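Local coordinates for protein probable histone-lysine N-methyltransferase, H3 lysine-9 specific SUVH9 (Arabidopsis thaliana, PDB 4NJ5) that acts in gene silencing, lacks histone methyltransferase activity, and may instead bind methylated DNA and recruit RNA polymerase V to chromatin, at residues R360-V365 with R376-L381; D466-V471 with P496-S501; E115-S120 with E165-Y170; S101-L106 with I137-Q142. All blocks are in the same frame, centred on the assembly; numbering follows the deposited sequence.

Interaction 1 of 4, residues R360-V365 with R376-L381; sequences RNRLEV and RSLDVL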
loop_
_atom_site.group_PDB
_atom_site.type_symbol
_atom_site.label_atom_id
_atom_site.label_comp_id
_atom_site.label_asym_id
_atom_site.label_seq_id
_atom_site.Cartn_x
_atom_site.Cartn_y
_atom_site.Cartn_z
ATOM N N ARG A 360 14.624 -2.538 1.485
ATOM C CA ARG A 360 14.673 -3.221 0.196
ATOM C C ARG A 360 13.889 -2.447 -0.864
ATOM O O ARG A 360 13.913 -2.797 -2.046
ATOM C CB ARG A 360 14.093 -4.628 0.319
ATOM C CG ARG A 360 12.574 -4.649 0.344
ATOM C CD ARG A 360 12.039 -5.940 0.940
ATOM N NE ARG A 360 10.591 -5.896 1.129
ATOM C CZ ARG A 360 9.984 -5.283 2.141
ATOM N NH1 ARG A 360 10.696 -4.644 3.061
ATOM N NH2 ARG A 360 8.662 -5.299 2.229
ATOM N N ASN A 361 13.182 -1.407 -0.432
ATOM C CA ASN A 361 12.425 -0.560 -1.345
ATOM C C ASN A 361 13.228 0.662 -1.782
ATOM O O ASN A 361 14.075 1.156 -1.038
ATOM C CB ASN A 361 11.111 -0.119 -0.697
ATOM C CG ASN A 361 10.106 -1.246 -0.598
ATOM O OD1 ASN A 361 9.774 -1.699 0.496
ATOM N ND2 ASN A 361 9.614 -1.707 -1.745
ATOM N N ARG A 362 12.968 1.150 -2.989
ATOM C CA ARG A 362 13.674 2.327 -3.476
ATOM C C ARG A 362 12.948 3.589 -3.019
ATOM O O ARG A 362 11.806 3.842 -3.407
ATOM C CB ARG A 362 13.817 2.286 -5.000
ATOM C CG ARG A 362 14.864 3.246 -5.560
ATOM C CD ARG A 362 15.143 2.981 -7.040
ATOM N NE ARG A 362 16.201 1.997 -7.254
ATOM C CZ ARG A 362 16.002 0.685 -7.346
ATOM N NH1 ARG A 362 17.029 -0.129 -7.543
ATOM N NH2 ARG A 362 14.777 0.185 -7.240
ATOM N N LEU A 363 13.613 4.371 -2.176
ATOM C CA LEU A 363 13.008 5.566 -1.606
ATOM C C LEU A 363 13.692 6.841 -2.085
ATOM O O LEU A 363 14.807 6.814 -2.617
ATOM C CB LEU A 363 13.051 5.510 -0.080
ATOM C CG LEU A 363 12.480 4.259 0.581
ATOM C CD1 LEU A 363 12.701 4.318 2.086
ATOM C CD2 LEU A 363 11.006 4.116 0.252
ATOM N N GLU A 364 13.012 7.960 -1.867
ATOM C CA GLU A 364 13.479 9.256 -2.319
ATOM C C GLU A 364 13.243 10.312 -1.250
ATOM O O GLU A 364 12.122 10.490 -0.767
ATOM C CB GLU A 364 12.772 9.639 -3.620
ATOM C CG GLU A 364 13.027 11.055 -4.095
ATOM C CD GLU A 364 12.554 11.272 -5.524
ATOM O OE1 GLU A 364 13.210 10.750 -6.454
ATOM O OE2 GLU A 364 11.525 11.957 -5.716
ATOM N N VAL A 365 14.321 10.986 -0.867
ATOM C CA VAL A 365 14.265 12.115 0.045
ATOM C C VAL A 365 14.225 13.363 -0.817
ATOM O O VAL A 365 15.170 13.649 -1.545
ATOM C CB VAL A 365 15.506 12.155 0.952
ATOM C CG1 VAL A 365 15.478 13.385 1.852
ATOM C CG2 VAL A 365 15.590 10.885 1.780
ATOM N N ARG A 376 9.382 9.744 -0.051
ATOM C CA ARG A 376 8.376 9.046 -0.836
ATOM C C ARG A 376 8.986 7.762 -1.386
ATOM O O ARG A 376 10.204 7.626 -1.434
ATOM C CB ARG A 376 7.891 9.930 -1.985
ATOM C CG ARG A 376 9.027 10.502 -2.821
ATOM C CD ARG A 376 8.535 11.047 -4.156
ATOM N NE ARG A 376 7.954 12.382 -4.056
ATOM C CZ ARG A 376 8.571 13.499 -4.434
ATOM N NH1 ARG A 376 9.795 13.449 -4.936
ATOM N NH2 ARG A 376 7.957 14.668 -4.315
ATOM N N SER A 377 8.145 6.821 -1.802
ATOM C CA SER A 377 8.629 5.558 -2.348
ATOM C C SER A 377 8.420 5.471 -3.856
ATOM O O SER A 377 7.365 5.853 -4.359
ATOM C CB SER A 377 7.924 4.385 -1.669
ATOM O OG SER A 377 8.231 3.165 -2.320
ATOM N N LEU A 378 9.419 4.961 -4.575
ATOM C CA LEU A 378 9.256 4.702 -6.005
ATOM C C LEU A 378 8.467 3.417 -6.211
ATOM O O LEU A 378 7.866 3.201 -7.265
ATOM C CB LEU A 378 10.604 4.590 -6.725
ATOM C CG LEU A 378 11.681 5.660 -6.523
ATOM C CD1 LEU A 378 12.760 5.531 -7.587
ATOM C CD2 LEU A 378 11.111 7.062 -6.524
ATOM N N ASP A 379 8.479 2.560 -5.198
ATOM C CA ASP A 379 7.817 1.269 -5.293
ATOM C C ASP A 379 6.420 1.338 -4.701
ATOM O O ASP A 379 6.100 2.243 -3.931
ATOM C CB ASP A 379 8.634 0.194 -4.574
ATOM C CG ASP A 379 10.073 0.129 -5.060
ATOM O OD1 ASP A 379 10.308 0.402 -6.256
ATOM O OD2 ASP A 379 10.966 -0.190 -4.246
ATOM N N VAL A 380 5.585 0.382 -5.081
ATOM C CA VAL A 380 4.279 0.229 -4.469
ATOM C C VAL A 380 4.497 -0.319 -3.068
ATOM O O VAL A 380 5.331 -1.200 -2.866
ATOM C CB VAL A 380 3.404 -0.738 -5.293
ATOM C CG1 VAL A 380 2.214 -1.227 -4.485
ATOM C CG2 VAL A 380 2.953 -0.070 -6.590
ATOM N N LEU A 381 3.779 0.226 -2.094
ATOM C CA LEU A 381 3.852 -0.293 -0.738
ATOM C C LEU A 381 2.482 -0.789 -0.317
ATOM O O LEU A 381 1.502 -0.044 -0.367
ATOM C CB LEU A 381 4.339 0.784 0.227
ATOM C CG LEU A 381 5.709 1.384 -0.078
ATOM C CD1 LEU A 381 5.963 2.562 0.835
ATOM C CD2 LEU A 381 6.798 0.331 0.079
#
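Glu-364 and Arg-376 pair their backbones twice, Glu-364 N to Arg-376 O at 2.9 Å and Arg-376 N to Glu-364 O at 2.9 Å, near the open end of the beta hairpin of strands 363-367 and 373-377 in the SET region. The inner side is tight. At the next, non-hydrogen-bonded pair, Leu-363 CD2 rests 3.6 Å from Ser-377 CB, and a small serine suits the place because the leucine tip can lean over it. One more backbone bond, Leu-378 N to Arg-362 O, follows the strands; then a carboxylate takes the next N-H: Asp-379 OD2 accepts Arg-362 N at 2.7 Å and Asn-361 ND2 at 3.2 Å. The two donors arrive from opposite faces of the carboxylate, the backbone N-H lying 43° out of its plane and the amide coming in on the anti side. An alanine in place of Asp-379 would probably leave Arg-362 N and Asn-361 ND2 without this shared acceptor, and Lys-239 without the salt bridge it makes to OD1. The looser, partly exposed side belongs to two arginines. Arg-362 lays its CD 3.5 Å from Leu-378 CD1, then bends at chi3 (-89°), and its NH2 stays 4.6 Å from Asp-379 OD1, too far for a salt bridge. Arg-376 lies alongside Glu-364 in a salt bridge whose modelled length is doubtfully short; Glu-364 itself is buried, OE2 also pairing with Arg-246 and OE1 bonded to Tyr-250 OH. In the interior, Asn-361 OD1 lies 3.6 Å from Leu-381 CD2.

Interaction 2 of 4, residues D466-V471 with P496-S501; sequences DPNVIV and PMTELS
In the SET region, Asn-468 ends the Asp-Pro-Asn stretch that leads into strand 469-475 and grips the Glu-Leu-Ser run 499-501. This is consistent with the pseudoknot of SET domains, in which the segment near the C-terminus passes through a loop formed by an earlier stretch; the Pro-Asn and Glu-Leu pieces here fit those two parts. The touching parts run nearly perpendicular, 96° apart, so a side chain rather than regular strand pairing makes the strongest bonds. Asn-468 OD1 accepts Ser-501 N at 2.7 Å, while Asn-468 ND2 donates to Glu-499 O at 2.9 Å. Both halves of one amide thus serve a carbonyl and an N-H two residues apart. A chi1 of 53° puts CG between the backbone N and the carbonyl carbon, and the amide carried on it lies beside residues 499-501.

Ser-501 is held from a second direction, but less firmly. Its O receives a weak bond from Val-469 N at 3.3 Å, and its OG a weak one from Asn-468 N, also 3.3 Å. Pro-467, with no N-H to satisfy, presents its CB 3.3 Å from Ser-501 O. Beyond the polar atoms, Val-469 CG2 lies 4.0 Å from Leu-500 CB, and the valine continues onto Leu-488 and Leu-502.

The chemistry fixes the amide's rotation: a flip would set OD1 against the carbonyl of Glu-499 and ND2 against the N-H of Ser-501, so the donor and acceptor ends of this buried asparagine are probably not interchangeable.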
loop_
_atom_site.group_PDB
_atom_site.type_symbol
_atom_site.label_atom_id
_atom_site.label_comp_id
_atom_site.label_asym_id
_atom_site.label_seq_id
_atom_site.Cartn_x
_atom_site.Cartn_y
_atom_site.Cartn_z
ATOM N N ASP A 466 -2.352 12.397 10.589
ATOM C CA ASP A 466 -2.930 11.315 9.796
ATOM C C ASP A 466 -1.859 10.535 9.032
ATOM O O ASP A 466 -1.753 10.641 7.809
ATOM C CB ASP A 466 -4.003 11.849 8.844
ATOM C CG ASP A 466 -5.247 12.318 9.580
ATOM O OD1 ASP A 466 -5.949 11.465 10.164
ATOM O OD2 ASP A 466 -5.520 13.536 9.581
ATOM N N PRO A 467 -1.071 9.728 9.759
ATOM C CA PRO A 467 0.079 9.037 9.169
ATOM C C PRO A 467 -0.307 7.806 8.355
ATOM O O PRO A 467 -1.308 7.153 8.650
ATOM C CB PRO A 467 0.883 8.615 10.401
ATOM C CG PRO A 467 -0.157 8.375 11.439
ATOM C CD PRO A 467 -1.258 9.373 11.178
ATOM N N ASN A 468 0.489 7.501 7.335
ATOM C CA ASN A 468 0.320 6.270 6.570
ATOM C C ASN A 468 1.382 5.232 6.925
ATOM O O ASN A 468 1.515 4.209 6.253
ATOM C CB ASN A 468 0.318 6.548 5.061
ATOM C CG ASN A 468 1.535 7.341 4.601
ATOM O OD1 ASN A 468 2.467 7.585 5.369
ATOM N ND2 ASN A 468 1.528 7.742 3.332
ATOM N N VAL A 469 2.138 5.511 7.983
ATOM C CA VAL A 469 3.187 4.608 8.445
ATOM C C VAL A 469 3.093 4.393 9.952
ATOM O O VAL A 469 3.029 5.352 10.721
ATOM C CB VAL A 469 4.592 5.153 8.113
ATOM C CG1 VAL A 469 5.664 4.225 8.667
ATOM C CG2 VAL A 469 4.758 5.332 6.608
ATOM N N ILE A 470 3.081 3.130 10.370
ATOM C CA ILE A 470 3.048 2.807 11.791
ATOM C C ILE A 470 4.396 2.319 12.293
ATOM O O ILE A 470 5.271 1.922 11.512
ATOM C CB ILE A 470 1.991 1.737 12.128
ATOM C CG1 ILE A 470 2.351 0.406 11.465
ATOM C CG2 ILE A 470 0.597 2.209 11.731
ATOM C CD1 ILE A 470 1.536 -0.764 11.968
ATOM N N VAL A 471 4.539 2.338 13.614
ATOM C CA VAL A 471 5.771 1.940 14.275
ATOM C C VAL A 471 5.572 0.627 15.031
ATOM O O VAL A 471 4.527 0.408 15.648
ATOM C CB VAL A 471 6.228 3.038 15.261
ATOM C CG1 VAL A 471 7.434 2.581 16.068
ATOM C CG2 VAL A 471 6.533 4.328 14.513
ATOM N N PRO A 496 2.971 4.819 -5.347
ATOM C CA PRO A 496 4.237 5.506 -5.432
ATOM C C PRO A 496 4.058 7.001 -5.560
ATOM O O PRO A 496 3.108 7.479 -6.102
ATOM C CB PRO A 496 4.814 4.982 -6.710
ATOM C CG PRO A 496 4.233 3.688 -6.894
ATOM C CD PRO A 496 2.902 3.704 -6.276
ATOM N N MET A 497 4.995 7.703 -4.971
ATOM C CA MET A 497 5.133 9.134 -4.955
ATOM C C MET A 497 4.272 9.773 -3.896
ATOM O O MET A 497 4.328 10.930 -3.699
ATOM C CB MET A 497 4.920 9.771 -6.329
ATOM C CG MET A 497 5.681 9.125 -7.447
ATOM S SD MET A 497 7.421 9.213 -7.209
ATOM C CE MET A 497 7.858 7.553 -6.962
ATOM N N THR A 498 3.527 8.987 -3.173
ATOM C CA THR A 498 2.830 9.502 -2.047
ATOM C C THR A 498 3.783 9.645 -0.889
ATOM O O THR A 498 4.492 8.763 -0.570
ATOM C CB THR A 498 1.646 8.610 -1.667
ATOM O OG1 THR A 498 0.691 8.612 -2.722
ATOM C CG2 THR A 498 1.020 9.057 -0.431
ATOM N N GLU A 499 3.797 10.802 -0.279
ATOM C CA GLU A 499 4.676 11.047 0.837
ATOM C C GLU A 499 4.365 10.140 2.040
ATOM O O GLU A 499 3.245 9.901 2.378
ATOM C CB GLU A 499 4.686 12.536 1.219
ATOM C CG GLU A 499 5.554 12.854 2.408
ATOM C CD GLU A 499 5.712 14.319 2.747
ATOM O OE1 GLU A 499 6.448 14.629 3.632
ATOM O OE2 GLU A 499 5.118 15.187 2.156
ATOM N N LEU A 500 5.415 9.680 2.685
ATOM C CA LEU A 500 5.239 8.878 3.884
ATOM C C LEU A 500 5.185 9.804 5.084
ATOM O O LEU A 500 5.903 10.801 5.135
ATOM C CB LEU A 500 6.400 7.904 4.046
ATOM C CG LEU A 500 6.619 6.905 2.913
ATOM C CD1 LEU A 500 7.805 6.013 3.243
ATOM C CD2 LEU A 500 5.359 6.077 2.678
ATOM N N SER A 501 4.340 9.474 6.053
ATOM C CA SER A 501 4.218 10.308 7.238
ATOM C C SER A 501 4.108 9.488 8.519
ATOM O O SER A 501 3.621 8.359 8.509
ATOM C CB SER A 501 3.024 11.259 7.105
ATOM O OG SER A 501 1.816 10.543 6.931
#

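Interaction 3 of 4, residues E115-S120 with E165-Y170; sequences EPIATS and ERSMYY
Glu-115 OE2 is gripped by two groups, accepting Tyr-170 OH at 2.9 Å and forming a salt bridge with Arg-166 NE at 3.1 Å. The tyrosine hydroxyl comes from above the carboxylate, 55° out of its plane, whereas the guanidinium is nearly parallel to that plane, 11° apart. The arginine chain is bent at chi2 rather than extended, and its NE is the atom that meets OE2; its NH1 also sits near Glu-165 OE2, a pairing of charges only. An alanine at Glu-115 would probably leave the Tyr-170 hydroxyl without this acceptor and Arg-166 with one carboxylate fewer to steady it.

Deeper in, the last turn of helix 159-169 packs across strand 117-124 of the SRA domain sheet; the axes of residues 117-120 and 165-169 are 92° apart and 6.3 Å from each other at closest. So near an approach needs small residues, and Ser-167 and Ala-118 supply them. Ser-167 OG donates to Ala-118 O at 2.8 Å, in the carbonyl plane and on a lone pair, while Ala-118 also touches Ala-163 one turn earlier in the helix. Farther along the strand, Thr-119 and Ser-120 both face Asp-104 in a classic beta bulge. Ile-117 meets the helix turn with two atoms, CG2 4.0 Å from Arg-166 CB and CB 3.4 Å from Ser-167 OG, while the rest of its chain leads away.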
loop_
_atom_site.group_PDB
_atom_site.type_symbol
_atom_site.label_atom_id
_atom_site.label_comp_id
_atom_site.label_asym_id
_atom_site.label_seq_id
_atom_site.Cartn_x
_atom_site.Cartn_y
_atom_site.Cartn_z
ATOM N N GLU A 115 -33.237 2.946 -19.101
ATOM C CA GLU A 115 -32.289 2.436 -20.075
ATOM C C GLU A 115 -30.934 2.257 -19.416
ATOM O O GLU A 115 -30.464 3.141 -18.702
ATOM C CB GLU A 115 -32.195 3.376 -21.282
ATOM C CG GLU A 115 -33.361 3.235 -22.256
ATOM C CD GLU A 115 -33.451 4.376 -23.253
ATOM O OE1 GLU A 115 -34.584 4.718 -23.653
ATOM O OE2 GLU A 115 -32.402 4.931 -23.644
ATOM N N PRO A 116 -30.309 1.096 -19.644
ATOM C CA PRO A 116 -29.010 0.776 -19.046
ATOM C C PRO A 116 -27.927 1.756 -19.485
ATOM O O PRO A 116 -27.856 2.122 -20.657
ATOM C CB PRO A 116 -28.716 -0.629 -19.582
ATOM C CG PRO A 116 -29.541 -0.748 -20.819
ATOM C CD PRO A 116 -30.788 0.022 -20.529
ATOM N N ILE A 117 -27.105 2.185 -18.533
ATOM C CA ILE A 117 -26.003 3.096 -18.806
ATOM C C ILE A 117 -24.716 2.583 -18.170
ATOM O O ILE A 117 -24.719 2.106 -17.041
ATOM C CB ILE A 117 -26.304 4.522 -18.302
ATOM C CG1 ILE A 117 -26.853 4.484 -16.873
ATOM C CG2 ILE A 117 -27.299 5.210 -19.222
ATOM C CD1 ILE A 117 -27.005 5.852 -16.236
ATOM N N ALA A 118 -23.619 2.674 -18.912
ATOM C CA ALA A 118 -22.330 2.210 -18.421
ATOM C C ALA A 118 -21.813 3.165 -17.355
ATOM O O ALA A 118 -21.860 4.379 -17.536
ATOM C CB ALA A 118 -21.344 2.107 -19.563
ATOM N N THR A 119 -21.320 2.622 -16.245
ATOM C CA THR A 119 -20.851 3.467 -15.149
ATOM C C THR A 119 -19.359 3.310 -14.880
ATOM O O THR A 119 -18.760 4.123 -14.169
ATOM C CB THR A 119 -21.609 3.177 -13.842
ATOM O OG1 THR A 119 -21.429 1.802 -13.482
ATOM C CG2 THR A 119 -23.093 3.471 -14.007
ATOM N N SER A 120 -18.761 2.266 -15.443
ATOM C CA SER A 120 -17.365 1.982 -15.162
ATOM C C SER A 120 -16.730 1.081 -16.212
ATOM O O SER A 120 -17.341 0.107 -16.661
ATOM C CB SER A 120 -17.237 1.337 -13.780
ATOM O OG SER A 120 -15.928 1.500 -13.269
ATOM N N GLU A 165 -23.133 3.065 -25.376
ATOM C CA GLU A 165 -23.838 3.940 -26.310
ATOM C C GLU A 165 -24.762 4.916 -25.584
ATOM O O GLU A 165 -24.752 6.122 -25.837
ATOM C CB GLU A 165 -24.620 3.087 -27.315
ATOM C CG GLU A 165 -25.905 3.715 -27.831
ATOM C CD GLU A 165 -25.657 4.855 -28.795
ATOM O OE1 GLU A 165 -24.588 4.874 -29.441
ATOM O OE2 GLU A 165 -26.538 5.730 -28.909
ATOM N N ARG A 166 -25.552 4.376 -24.669
ATOM C CA ARG A 166 -26.498 5.171 -23.912
ATOM C C ARG A 166 -25.794 6.192 -23.022
ATOM O O ARG A 166 -26.261 7.324 -22.875
ATOM C CB ARG A 166 -27.394 4.264 -23.069
ATOM C CG ARG A 166 -28.822 4.188 -23.572
ATOM C CD ARG A 166 -28.890 3.795 -25.042
ATOM N NE ARG A 166 -30.107 4.304 -25.667
ATOM C CZ ARG A 166 -30.165 5.419 -26.389
ATOM N NH1 ARG A 166 -29.067 6.133 -26.597
ATOM N NH2 ARG A 166 -31.318 5.813 -26.913
ATOM N N SER A 167 -24.671 5.796 -22.431
ATOM C CA SER A 167 -23.904 6.718 -21.603
ATOM C C SER A 167 -23.328 7.853 -22.440
ATOM O O SER A 167 -23.229 8.987 -21.965
ATOM C CB SER A 167 -22.804 5.989 -20.828
ATOM O OG SER A 167 -23.335 5.383 -19.662
ATOM N N MET A 168 -22.954 7.555 -23.683
ATOM C CA MET A 168 -22.564 8.619 -24.603
ATOM C C MET A 168 -23.739 9.552 -24.819
ATOM O O MET A 168 -23.602 10.772 -24.744
ATOM C CB MET A 168 -22.125 8.072 -25.960
ATOM C CG MET A 168 -21.898 9.181 -26.987
ATOM S SD MET A 168 -21.475 8.599 -28.637
ATOM C CE MET A 168 -22.988 7.751 -29.088
ATOM N N TYR A 169 -24.895 8.956 -25.089
ATOM C CA TYR A 169 -26.101 9.716 -25.387
ATOM C C TYR A 169 -26.517 10.624 -24.235
ATOM O O TYR A 169 -26.849 11.788 -24.452
ATOM C CB TYR A 169 -27.243 8.766 -25.753
ATOM C CG TYR A 169 -28.573 9.442 -26.005
ATOM C CD1 TYR A 169 -28.918 9.891 -27.273
ATOM C CD2 TYR A 169 -29.491 9.614 -24.978
ATOM C CE1 TYR A 169 -30.134 10.500 -27.507
ATOM C CE2 TYR A 169 -30.705 10.223 -25.201
ATOM C CZ TYR A 169 -31.024 10.664 -26.467
ATOM O OH TYR A 169 -32.237 11.271 -26.695
ATOM N N TYR A 170 -26.498 10.096 -23.015
ATOM C CA TYR A 170 -26.978 10.853 -21.859
ATOM C C TYR A 170 -25.869 11.624 -21.145
ATOM O O TYR A 170 -26.098 12.214 -20.091
ATOM C CB TYR A 170 -27.716 9.937 -20.878
ATOM C CG TYR A 170 -28.997 9.349 -21.433
ATOM C CD1 TYR A 170 -30.160 10.107 -21.504
ATOM C CD2 TYR A 170 -29.044 8.038 -21.882
ATOM C CE1 TYR A 170 -31.334 9.574 -22.013
ATOM C CE2 TYR A 170 -30.208 7.496 -22.390
ATOM C CZ TYR A 170 -31.349 8.266 -22.459
ATOM O OH TYR A 170 -32.508 7.720 -22.958
#

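Interaction 4 of 4, residues S101-L106 with I137-Q142; sequences SGIDFL and IMYTGQ
Ile-103 N donates to Gln-142 OE1 at 3.1 Å, a nearly straight bond (167° at the hydrogen) in which the donor stands above the plane of the amide carbonyl. The same isoleucine lays its hydrocarbon on the glutamine, CD1 3.8 Å from Gln-142 CD, and turns CG1 to the tyrosine ring, 3.9 Å from Tyr-139 CE2. Beside it Tyr-139 OH comes within 3.3 Å of Gly-102 CA. Glycine suits this spot because a side chain would point at that hydroxyl and collide with it.

A water makes the next link: it donates to Ile-103 O at 2.6 Å and accepts a weak bond from Gln-142 NE2 at 3.3 Å. Gln-142 CG sits between the backbone N and the carbonyl carbon (chi1 69°), and from there the chain extends to carry its amide to strand 103-106.

Further out, Asn-161 OD1 takes Gln-142 N and Gln-155 NE2 bonds to Gly-141 O, fixing the backbone from which the glutamine springs. His-96 NE2 bonds to Gly-102 O, and Met-164 of helix 159-169 touches both Ile-103 and Tyr-139. Strands 103-106 and 136-140 belong to the curled sheet of the SRA domain but do not pair with each other here. One end of the amide serves the N-H of Ile-103 directly and the other reaches its carbonyl through a water, by a weak bond, so the side chain stands in for part of what a paired strand would offer.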
loop_
_atom_site.group_PDB
_atom_site.type_symbol
_atom_site.label_atom_id
_atom_site.label_comp_id
_atom_site.label_asym_id
_atom_site.label_seq_id
_atom_site.Cartn_x
_atom_site.Cartn_y
_atom_site.Cartn_z
ATOM N N SER A 101 -15.319 -8.586 -16.597
ATOM C CA SER A 101 -15.818 -7.844 -17.747
ATOM C C SER A 101 -15.247 -6.438 -17.755
ATOM O O SER A 101 -14.988 -5.858 -16.701
ATOM C CB SER A 101 -17.345 -7.779 -17.723
ATOM O OG SER A 101 -17.908 -9.072 -17.599
ATOM N N GLY A 102 -15.053 -5.889 -18.947
ATOM C CA GLY A 102 -14.543 -4.539 -19.079
ATOM C C GLY A 102 -15.580 -3.504 -18.688
ATOM O O GLY A 102 -15.279 -2.545 -17.980
ATOM N N ILE A 103 -16.812 -3.705 -19.143
ATOM C CA ILE A 103 -17.874 -2.738 -18.904
ATOM C C ILE A 103 -18.775 -3.144 -17.747
ATOM O O ILE A 103 -19.328 -4.245 -17.736
ATOM C CB ILE A 103 -18.758 -2.561 -20.153
ATOM C CG1 ILE A 103 -17.900 -2.211 -21.370
ATOM C CG2 ILE A 103 -19.831 -1.503 -19.903
ATOM C CD1 ILE A 103 -18.568 -2.535 -22.688
ATOM N N ASP A 104 -18.923 -2.249 -16.777
ATOM C CA ASP A 104 -19.960 -2.400 -15.767
ATOM C C ASP A 104 -21.070 -1.384 -16.049
ATOM O O ASP A 104 -20.799 -0.257 -16.481
ATOM C CB ASP A 104 -19.390 -2.210 -14.363
ATOM C CG ASP A 104 -20.379 -2.593 -13.280
ATOM O OD1 ASP A 104 -21.356 -3.300 -13.603
ATOM O OD2 ASP A 104 -20.180 -2.199 -12.110
ATOM N N PHE A 105 -22.317 -1.777 -15.813
ATOM C CA PHE A 105 -23.437 -0.898 -16.143
ATOM C C PHE A 105 -24.644 -1.029 -15.211
ATOM O O PHE A 105 -24.806 -2.024 -14.505
ATOM C CB PHE A 105 -23.866 -1.088 -17.599
ATOM C CG PHE A 105 -24.252 -2.496 -17.943
ATOM C CD1 PHE A 105 -25.572 -2.902 -17.860
ATOM C CD2 PHE A 105 -23.299 -3.414 -18.350
ATOM C CE1 PHE A 105 -25.935 -4.196 -18.175
ATOM C CE2 PHE A 105 -23.656 -4.714 -18.665
ATOM C CZ PHE A 105 -24.975 -5.104 -18.578
ATOM N N LEU A 106 -25.472 -0.018 -15.156
ATOM C CA LEU A 106 -26.606 0.006 -14.266
ATOM C C LEU A 106 -27.898 0.032 -15.062
ATOM O O LEU A 106 -28.125 0.905 -15.828
ATOM C CB LEU A 106 -26.449 1.269 -13.417
ATOM C CG LEU A 106 -27.524 1.788 -12.522
ATOM C CD1 LEU A 106 -27.653 0.855 -11.366
ATOM C CD2 LEU A 106 -27.205 3.169 -12.065
ATOM N N ILE A 137 -9.055 7.795 -24.680
ATOM C CA ILE A 137 -9.067 6.339 -24.677
ATOM C C ILE A 137 -9.927 5.792 -25.811
ATOM O O ILE A 137 -11.122 6.063 -25.872
ATOM C CB ILE A 137 -9.620 5.784 -23.348
ATOM C CG1 ILE A 137 -8.766 6.247 -22.162
ATOM C CG2 ILE A 137 -9.700 4.265 -23.397
ATOM C CD1 ILE A 137 -9.266 5.741 -20.816
ATOM N N MET A 138 -9.320 5.024 -26.710
ATOM C CA MET A 138 -10.079 4.339 -27.750
ATOM C C MET A 138 -10.474 2.962 -27.234
ATOM O O MET A 138 -9.669 2.035 -27.231
ATOM C CB MET A 138 -9.267 4.221 -29.041
ATOM C CG MET A 138 -8.865 5.561 -29.654
ATOM S SD MET A 138 -10.266 6.647 -30.003
ATOM C CE MET A 138 -9.444 8.005 -30.829
ATOM N N TYR A 139 -11.721 2.840 -26.799
ATOM C CA TYR A 139 -12.179 1.658 -26.080
ATOM C C TYR A 139 -12.992 0.709 -26.954
ATOM O O TYR A 139 -13.930 1.124 -27.634
ATOM C CB TYR A 139 -13.008 2.084 -24.866
ATOM C CG TYR A 139 -13.312 0.958 -23.908
ATOM C CD1 TYR A 139 -12.409 0.605 -22.913
ATOM C CD2 TYR A 139 -14.499 0.249 -23.997
ATOM C CE1 TYR A 139 -12.684 -0.424 -22.036
ATOM C CE2 TYR A 139 -14.781 -0.782 -23.127
ATOM C CZ TYR A 139 -13.873 -1.114 -22.148
ATOM O OH TYR A 139 -14.163 -2.140 -21.280
ATOM N N THR A 140 -12.636 -0.572 -26.924
ATOM C CA THR A 140 -13.354 -1.579 -27.691
ATOM C C THR A 140 -14.426 -2.260 -26.846
ATOM O O THR A 140 -14.175 -2.645 -25.705
ATOM C CB THR A 140 -12.400 -2.651 -28.243
ATOM O OG1 THR A 140 -11.359 -2.020 -28.998
ATOM C CG2 THR A 140 -13.154 -3.618 -29.139
ATOM N N GLY A 141 -15.621 -2.406 -27.413
ATOM C CA GLY A 141 -16.719 -3.082 -26.743
ATOM C C GLY A 141 -16.429 -4.542 -26.456
ATOM O O GLY A 141 -15.420 -5.084 -26.910
ATOM N N GLN A 142 -17.319 -5.187 -25.709
ATOM C CA GLN A 142 -17.090 -6.561 -25.265
ATOM C C GLN A 142 -18.067 -7.557 -25.895
ATOM O O GLN A 142 -18.887 -7.197 -26.738
ATOM C CB GLN A 142 -17.177 -6.645 -23.737
ATOM C CG GLN A 142 -18.582 -6.428 -23.187
ATOM C CD GLN A 142 -18.601 -6.214 -21.684
ATOM O OE1 GLN A 142 -17.566 -5.957 -21.069
ATOM N NE2 GLN A 142 -19.783 -6.315 -21.086
HETATM O O HOH W 1 -20.747 -6.408 -17.931
#

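Overall arrangement
The contacts form two pairs in two domains. Interactions 1 and 2 lie in the SET region with centres 11 Å apart and touch, Ser-377 O lying 3.1 Å from Met-497 N, a probable hydrogen bond joining the hairpin to the late loop. Interactions 3 and 4 lie in the SRA domain, their centres also 11 Å apart; strand 103-106 of interaction 4 pairs with strand 117-124 of interaction 3, Ser-120 O being 2.8 Å from Asp-104 N, and their segments alternate along the chain. Between the two domains the centres are 33 to 40 Å apart and the nearest atoms about 19 to 20 Å. All four are structural contacts away from the triangular pre-SET cluster of three zinc ions.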